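Local coordinates for cell division control protein 45 cdc45 putative (Entamoeba histolytica, PDB 6CC2) that probably acts in DNA replication as a Cdc45-family protein, a component of the eukaryotic replicative helicase, at residues 225-228 and 229-233; 178-181 and 182-186; 351-354 and 355-358. All coordinates share one frame; numbering follows the deposited sequence.

Contact 1 of 3, residues 225-228 and 229-233; sequences AIQY and FIDNL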
loop_
_atom_site.group_PDB
_atom_site.type_symbol
_atom_site.label_atom_id
_atom_site.label_comp_id
_atom_site.label_asym_id
_atom_site.label_seq_id
_atom_site.Cartn_x
_atom_site.Cartn_y
_atom_site.Cartn_z
ATOM N N ALA A 225 5.759 -13.245 10.060
ATOM C CA ALA A 225 6.407 -11.993 10.455
ATOM C C ALA A 225 6.044 -11.623 11.886
ATOM O O ALA A 225 6.909 -11.259 12.694
ATOM C CB ALA A 225 6.006 -10.873 9.498
ATOM N N ILE A 226 4.760 -11.716 12.229
ATOM C CA ILE A 226 4.336 -11.431 13.592
ATOM C C ILE A 226 5.064 -12.344 14.574
ATOM O O ILE A 226 5.504 -11.910 15.645
ATOM C CB ILE A 226 2.806 -11.566 13.709
ATOM C CG1 ILE A 226 2.131 -10.594 12.750
ATOM C CG2 ILE A 226 2.354 -11.345 15.135
ATOM C CD1 ILE A 226 2.575 -9.124 12.934
ATOM N N GLN A 227 5.193 -13.633 14.235
ATOM C CA GLN A 227 5.876 -14.561 15.130
ATOM C C GLN A 227 7.317 -14.116 15.383
ATOM O O GLN A 227 7.852 -14.339 16.475
ATOM C CB GLN A 227 5.853 -15.978 14.562
ATOM C CG GLN A 227 6.404 -17.029 15.503
ATOM C CD GLN A 227 5.541 -17.211 16.735
ATOM O OE1 GLN A 227 4.315 -17.311 16.636
ATOM N NE2 GLN A 227 6.170 -17.240 17.902
ATOM N N TYR A 228 7.964 -13.519 14.384
ATOM C CA TYR A 228 9.314 -12.986 14.587
ATOM C C TYR A 228 9.306 -11.884 15.636
ATOM O O TYR A 228 10.186 -11.848 16.519
ATOM C CB TYR A 228 9.879 -12.462 13.272
ATOM C CG TYR A 228 11.317 -11.987 13.357
ATOM C CD1 TYR A 228 12.352 -12.906 13.445
ATOM C CD2 TYR A 228 11.635 -10.645 13.320
ATOM C CE1 TYR A 228 13.669 -12.503 13.526
ATOM C CE2 TYR A 228 12.964 -10.230 13.374
ATOM C CZ TYR A 228 13.961 -11.164 13.482
ATOM O OH TYR A 228 15.287 -10.772 13.554
ATOM N N PHE A 229 8.306 -10.993 15.571
ATOM C CA PHE A 229 8.200 -9.933 16.569
ATOM C C PHE A 229 7.898 -10.519 17.942
ATOM O O PHE A 229 8.443 -10.067 18.951
ATOM C CB PHE A 229 7.110 -8.941 16.192
ATOM C CG PHE A 229 7.214 -8.387 14.795
ATOM C CD1 PHE A 229 8.438 -8.192 14.193
ATOM C CD2 PHE A 229 6.075 -8.044 14.109
ATOM C CE1 PHE A 229 8.514 -7.693 12.897
ATOM C CE2 PHE A 229 6.135 -7.524 12.808
ATOM C CZ PHE A 229 7.353 -7.353 12.218
ATOM N N ILE A 230 7.005 -11.512 17.999
ATOM C CA ILE A 230 6.674 -12.161 19.272
ATOM C C ILE A 230 7.913 -12.774 19.900
ATOM O O ILE A 230 8.120 -12.687 21.121
ATOM C CB ILE A 230 5.579 -13.232 19.069
ATOM C CG1 ILE A 230 4.234 -12.562 18.752
ATOM C CG2 ILE A 230 5.475 -14.114 20.287
ATOM C CD1 ILE A 230 3.157 -13.544 18.303
ATOM N N ASP A 231 8.737 -13.443 19.085
ATOM C CA ASP A 231 9.925 -14.098 19.587
ATOM C C ASP A 231 10.916 -13.075 20.135
ATOM O O ASP A 231 11.487 -13.268 21.209
ATOM C CB ASP A 231 10.590 -14.925 18.479
ATOM C CG ASP A 231 9.807 -16.199 18.126
ATOM O OD1 ASP A 231 8.833 -16.530 18.822
ATOM O OD2 ASP A 231 10.175 -16.869 17.136
ATOM N N ASN A 232 11.133 -11.979 19.399
ATOM C CA ASN A 232 12.166 -11.041 19.828
ATOM C C ASN A 232 11.721 -10.170 21.002
ATOM O O ASN A 232 12.576 -9.729 21.796
ATOM C CB ASN A 232 12.602 -10.170 18.662
ATOM C CG ASN A 232 13.566 -10.888 17.743
ATOM O OD1 ASN A 232 14.766 -10.944 18.006
ATOM N ND2 ASN A 232 13.039 -11.466 16.668
ATOM N N LEU A 233 10.429 -9.933 21.145
ATOM C CA LEU A 233 9.890 -9.189 22.273
ATOM C C LEU A 233 9.377 -10.089 23.382
ATOM O O LEU A 233 8.918 -9.578 24.408
ATOM C CB LEU A 233 8.766 -8.263 21.817
ATOM C CG LEU A 233 9.182 -7.114 20.885
ATOM C CD1 LEU A 233 7.998 -6.393 20.341
ATOM C CD2 LEU A 233 10.084 -6.151 21.636
#
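Ile226 CD1 meets the Phe229 ring at CD2, 3.8 Å away, on the buried side of helix 219-233. Ile226 CG2 touches Ile230 CD1 one turn further on, at 3.9 Å. Both isoleucines also pack on Val253 of strand 251-257, and Phe229 on Ala205 of helix 199-213, so this is the tight side. The carbonyl oxygen of Ala225 sits 3.5 Å above the Phe229 ring plane, over its centre.

The other side is polar and exposed. Gln227 bends at chi2 (66°), which brings NE2 to Asp231 OD1 at 2.9 Å. This hydrogen bond leaves in the amide plane of Gln227 but arrives from above the carboxylate plane.

Tyr228 and Asn232 form a partly exposed flank. Tyr228 O accepts from Asn232 N and, at 2.9 Å, from Asn232 ND2. The two donors come from opposite faces of the carbonyl plane. The same ND2 lies over the centre of the Tyr228 ring, 3.2 Å above it, with amide and ring planes 61° apart. The ring also has a cation-pi partner, Arg184. With ND2 on Tyr228 O and OD1 hydrogen-bonded to Lys191 NZ, both ends of the amide are held.

One apolar side, Ile226, Phe229 and Ile230, against the exposed Gln227-Asp231 pair is typical of an amphipathic alpha-helix.

Contact 2 of 3, residues 178-181 and 182-186; sequences YSES and VGRVA. With EDO (1,2-ethanediol), chain E.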
loop_
_atom_site.group_PDB
_atom_site.type_symbol
_atom_site.label_atom_id
_atom_site.label_comp_id
_atom_site.label_asym_id
_atom_site.label_seq_id
_atom_site.Cartn_x
_atom_site.Cartn_y
_atom_site.Cartn_z
ATOM N N TYR A 178 6.756 -10.218 -4.539
ATOM C CA TYR A 178 7.214 -9.409 -3.428
ATOM C C TYR A 178 7.748 -10.305 -2.321
ATOM O O TYR A 178 7.136 -11.333 -1.982
ATOM C CB TYR A 178 6.109 -8.504 -2.857
ATOM C CG TYR A 178 5.533 -7.560 -3.879
ATOM C CD1 TYR A 178 4.514 -7.978 -4.745
ATOM C CD2 TYR A 178 5.996 -6.281 -4.004
ATOM C CE1 TYR A 178 4.003 -7.135 -5.685
ATOM C CE2 TYR A 178 5.470 -5.415 -4.943
ATOM C CZ TYR A 178 4.474 -5.859 -5.788
ATOM O OH TYR A 178 3.945 -5.000 -6.733
ATOM N N SER A 179 8.900 -9.915 -1.778
ATOM C CA SER A 179 9.540 -10.630 -0.683
ATOM C C SER A 179 9.516 -9.775 0.578
ATOM O O SER A 179 8.573 -9.001 0.806
ATOM C CB SER A 179 10.956 -11.024 -1.091
ATOM O OG SER A 179 11.525 -11.933 -0.142
ATOM N N GLU A 180 10.572 -9.872 1.382
ATOM C CA GLU A 180 10.577 -9.271 2.712
ATOM C C GLU A 180 10.284 -7.774 2.711
ATOM O O GLU A 180 10.792 -7.004 1.887
ATOM C CB GLU A 180 11.941 -9.525 3.363
ATOM C CG GLU A 180 12.001 -9.248 4.837
ATOM C CD GLU A 180 13.243 -9.841 5.460
ATOM O OE1 GLU A 180 14.335 -9.644 4.885
ATOM O OE2 GLU A 180 13.121 -10.521 6.502
ATOM N N SER A 181 9.488 -7.355 3.693
ATOM C CA SER A 181 9.168 -5.938 3.899
ATOM C C SER A 181 10.438 -5.108 3.989
ATOM O O SER A 181 11.423 -5.544 4.573
ATOM C CB SER A 181 8.354 -5.815 5.199
ATOM O OG SER A 181 8.652 -4.665 5.932
ATOM N N VAL A 182 10.407 -3.910 3.401
ATOM C CA VAL A 182 11.590 -3.048 3.455
ATOM C C VAL A 182 11.804 -2.508 4.870
ATOM O O VAL A 182 12.953 -2.281 5.311
ATOM C CB VAL A 182 11.526 -1.917 2.416
ATOM C CG1 VAL A 182 11.596 -2.501 1.000
ATOM C CG2 VAL A 182 10.240 -1.058 2.575
ATOM N N GLY A 183 10.735 -2.278 5.607
ATOM C CA GLY A 183 10.877 -1.947 7.019
ATOM C C GLY A 183 11.514 -3.053 7.826
ATOM O O GLY A 183 12.281 -2.789 8.761
ATOM N N ARG A 184 11.229 -4.305 7.472
ATOM C CA ARG A 184 11.838 -5.432 8.158
ATOM C C ARG A 184 13.349 -5.464 7.935
ATOM O O ARG A 184 14.114 -5.804 8.846
ATOM C CB ARG A 184 11.188 -6.732 7.672
ATOM C CG ARG A 184 11.870 -7.969 8.103
ATOM C CD ARG A 184 11.744 -8.214 9.607
ATOM N NE ARG A 184 12.171 -9.571 9.943
ATOM C CZ ARG A 184 11.356 -10.622 9.998
ATOM N NH1 ARG A 184 10.058 -10.481 9.767
ATOM N NH2 ARG A 184 11.839 -11.814 10.300
ATOM N N VAL A 185 13.798 -5.105 6.728
ATOM C CA VAL A 185 15.230 -5.054 6.456
ATOM C C VAL A 185 15.893 -3.976 7.305
ATOM O O VAL A 185 16.989 -4.179 7.842
ATOM C CB VAL A 185 15.490 -4.827 4.958
ATOM C CG1 VAL A 185 16.997 -4.610 4.710
ATOM C CG2 VAL A 185 14.998 -5.996 4.140
ATOM N N ALA A 186 15.254 -2.807 7.424
ATOM C CA ALA A 186 15.822 -1.751 8.264
ATOM C C ALA A 186 15.926 -2.217 9.713
ATOM O O ALA A 186 16.950 -1.977 10.385
ATOM C CB ALA A 186 14.987 -0.480 8.165
HETATM C C1 EDO E . 6.883 -15.105 -0.147
HETATM O O1 EDO E . 7.509 -14.788 -1.399
HETATM C C2 EDO E . 6.924 -13.890 0.777
HETATM O O2 EDO E . 6.234 -12.789 0.177
#
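Glu180 and Arg184 meet in an unusual way for a salt bridge: one carboxylate oxygen, OE2, lies over a face of the guanidinium, the two planes 49° apart. Glu180 OE2 stands 3.7 Å above the guanidinium plane, displaced toward its rim. The pair is long, with OE2 3.7 Å from Arg184 NE. No N-H of the arginine points at the oxygen, so this long salt bridge rests on charge and not on a hydrogen bond. The guanidinium also makes a cation-pi contact with Tyr228.

The closer touch is with the aliphatic part of the arginine. Glu180 OE2 is 3.3 Å from Arg184 CG, and Glu180 CG is 3.5 Å from the same carbon. The two side chains cross at about a right angle. At chi2 of 69° Arg184 CD is not anti to CA, so the chain is bent there instead of extended. The other carboxylate oxygen reaches Val185, where Glu180 OE1 lies 3.8 Å from Val185 CG2. The firm polar partner of the carboxylate is Ser127 OG, hydrogen-bonded to OE1.

Ser181 is the N-cap of helix 182-192. Its OG accepts from Arg184 N at 3.0 Å, while its carbonyl oxygen accepts the helical bond from Val185 N at 3.2 Å. Asp34 lies beside this helix start. Asp34 OD1 is hydrogen-bonded to Ser181 OG and Gly183 N, and OD2 to Val182 N.

A 1,2-ethanediol, probably from the crystallisation liquor, donates through O2 to Tyr178 O at 2.8 Å.

The first amides of the helix are thus satisfied by the Ser181 hydroxyl and the Asp34 carboxylate. A negative charge at this end would suit the helix dipole.

Contact 3 of 3, residues 351-354 and 355-358; sequences SISA and FDAA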
loop_
_atom_site.group_PDB
_atom_site.type_symbol
_atom_site.label_atom_id
_atom_site.label_comp_id
_atom_site.label_asym_id
_atom_site.label_seq_id
_atom_site.Cartn_x
_atom_site.Cartn_y
_atom_site.Cartn_z
ATOM N N SER A 351 -6.523 0.261 21.551
ATOM C CA SER A 351 -7.430 -0.160 20.490
ATOM C C SER A 351 -6.854 -0.008 19.084
ATOM O O SER A 351 -7.513 -0.398 18.120
ATOM C CB SER A 351 -8.749 0.641 20.582
ATOM O OG SER A 351 -8.559 1.999 20.193
ATOM N N ILE A 352 -5.635 0.506 18.944
ATOM C CA ILE A 352 -5.045 0.743 17.637
ATOM C C ILE A 352 -4.055 -0.377 17.332
ATOM O O ILE A 352 -2.969 -0.445 17.937
ATOM C CB ILE A 352 -4.358 2.115 17.574
ATOM C CG1 ILE A 352 -5.359 3.242 17.858
ATOM C CG2 ILE A 352 -3.733 2.298 16.198
ATOM C CD1 ILE A 352 -4.761 4.644 17.837
ATOM N N SER A 353 -4.407 -1.224 16.371
ATOM C CA SER A 353 -3.507 -2.259 15.886
ATOM C C SER A 353 -2.653 -1.728 14.734
ATOM O O SER A 353 -2.911 -0.660 14.162
ATOM C CB SER A 353 -4.288 -3.475 15.415
ATOM O OG SER A 353 -4.830 -3.196 14.142
ATOM N N ALA A 354 -1.640 -2.514 14.368
ATOM C CA ALA A 354 -0.800 -2.152 13.229
ATOM C C ALA A 354 -1.574 -2.206 11.924
ATOM O O ALA A 354 -1.196 -1.514 10.979
ATOM C CB ALA A 354 0.432 -3.052 13.188
ATOM N N PHE A 355 -2.674 -2.988 11.851
ATOM C CA PHE A 355 -3.531 -2.917 10.679
ATOM C C PHE A 355 -4.285 -1.600 10.642
ATOM O O PHE A 355 -4.386 -0.961 9.585
ATOM C CB PHE A 355 -4.523 -4.074 10.658
ATOM C CG PHE A 355 -3.958 -5.356 10.116
ATOM C CD1 PHE A 355 -3.483 -5.418 8.821
ATOM C CD2 PHE A 355 -3.920 -6.486 10.885
ATOM C CE1 PHE A 355 -2.988 -6.605 8.311
ATOM C CE2 PHE A 355 -3.437 -7.675 10.374
ATOM C CZ PHE A 355 -2.963 -7.719 9.095
ATOM N N ASP A 356 -4.830 -1.179 11.794
ATOM C CA ASP A 356 -5.526 0.102 11.850
ATOM C C ASP A 356 -4.592 1.222 11.417
ATOM O O ASP A 356 -4.966 2.113 10.637
ATOM C CB ASP A 356 -6.033 0.406 13.257
ATOM C CG ASP A 356 -7.037 -0.610 13.774
ATOM O OD1 ASP A 356 -7.835 -1.155 12.989
ATOM O OD2 ASP A 356 -7.013 -0.844 15.035
ATOM N N ALA A 357 -3.374 1.213 11.963
ATOM C CA ALA A 357 -2.408 2.252 11.649
ATOM C C ALA A 357 -2.004 2.217 10.179
ATOM O O ALA A 357 -1.844 3.279 9.551
ATOM C CB ALA A 357 -1.187 2.092 12.545
ATOM N N ALA A 358 -1.801 1.011 9.615
ATOM C CA ALA A 358 -1.474 0.931 8.195
ATOM C C ALA A 358 -2.616 1.462 7.318
ATOM O O ALA A 358 -2.378 2.137 6.300
ATOM C CB ALA A 358 -1.103 -0.490 7.826
#
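Ser353 O accepts from Ala357 N at 2.9 Å, and Ala354 O accepts from Ala358 N at the same distance. These two i to i+4 bonds begin helix 354-364. Residues 351-353 approach the helix as a loop, and Ser353 is still extended before the chain turns helical at Ala354.

The side chains of Ser353 and Asp356 close this turn reciprocally. Ser353 OG lies between its own backbone N and carbonyl carbon (chi1 78°), from where it reaches the first turn. It accepts a nearly straight bond from Asp356 N at 3.1 Å and a weak one from Phe355 N. In return, Asp356 OD2 accepts from Ser353 N at 3.0 Å. That bond is almost linear at 173°, though it meets the carboxylate from above its plane.

Asp356 OD2 has a second partner: it forms a salt bridge with Arg263 NH2. Ser351 O accepts from NE of the same arginine. The positive charge probably eases the close approach of Ser351 O and Asp356 OD2, 3.2 Å apart.

Ile352 CG2 lies beside Asp356 CB at 4.2 Å. Ile352 also touches Tyr393 of helix 393-417, as does Ala357. The Phe355 ring meets that of Tyr222, with planes at about 40°.

The mutual serine and aspartate bonds form a capping box, a classic start of an alpha-helix.

Along the chain, contact 2 comes first, then contact 1, then contact 3. Contacts 1 and 2 touch although their centres are about 15 Å apart. Arg184 of helix 182-192 reaches across to Ala225 and Tyr228 of helix 219-233. Contact 3 touches neither. Its centre is about 17 Å from that of contact 1 and about 19 Å from that of contact 2. Contact 2 also packs against strand 102-106 of the parallel sheet and helix 33-48. Within the Cdc45 fold, Arg184 thus links helices 182-192 and 219-233 directly, while helix 199-213 is a shared neighbour of helices 219-233 and 354-364, since Ala205 meets both Phe229 and Ala354.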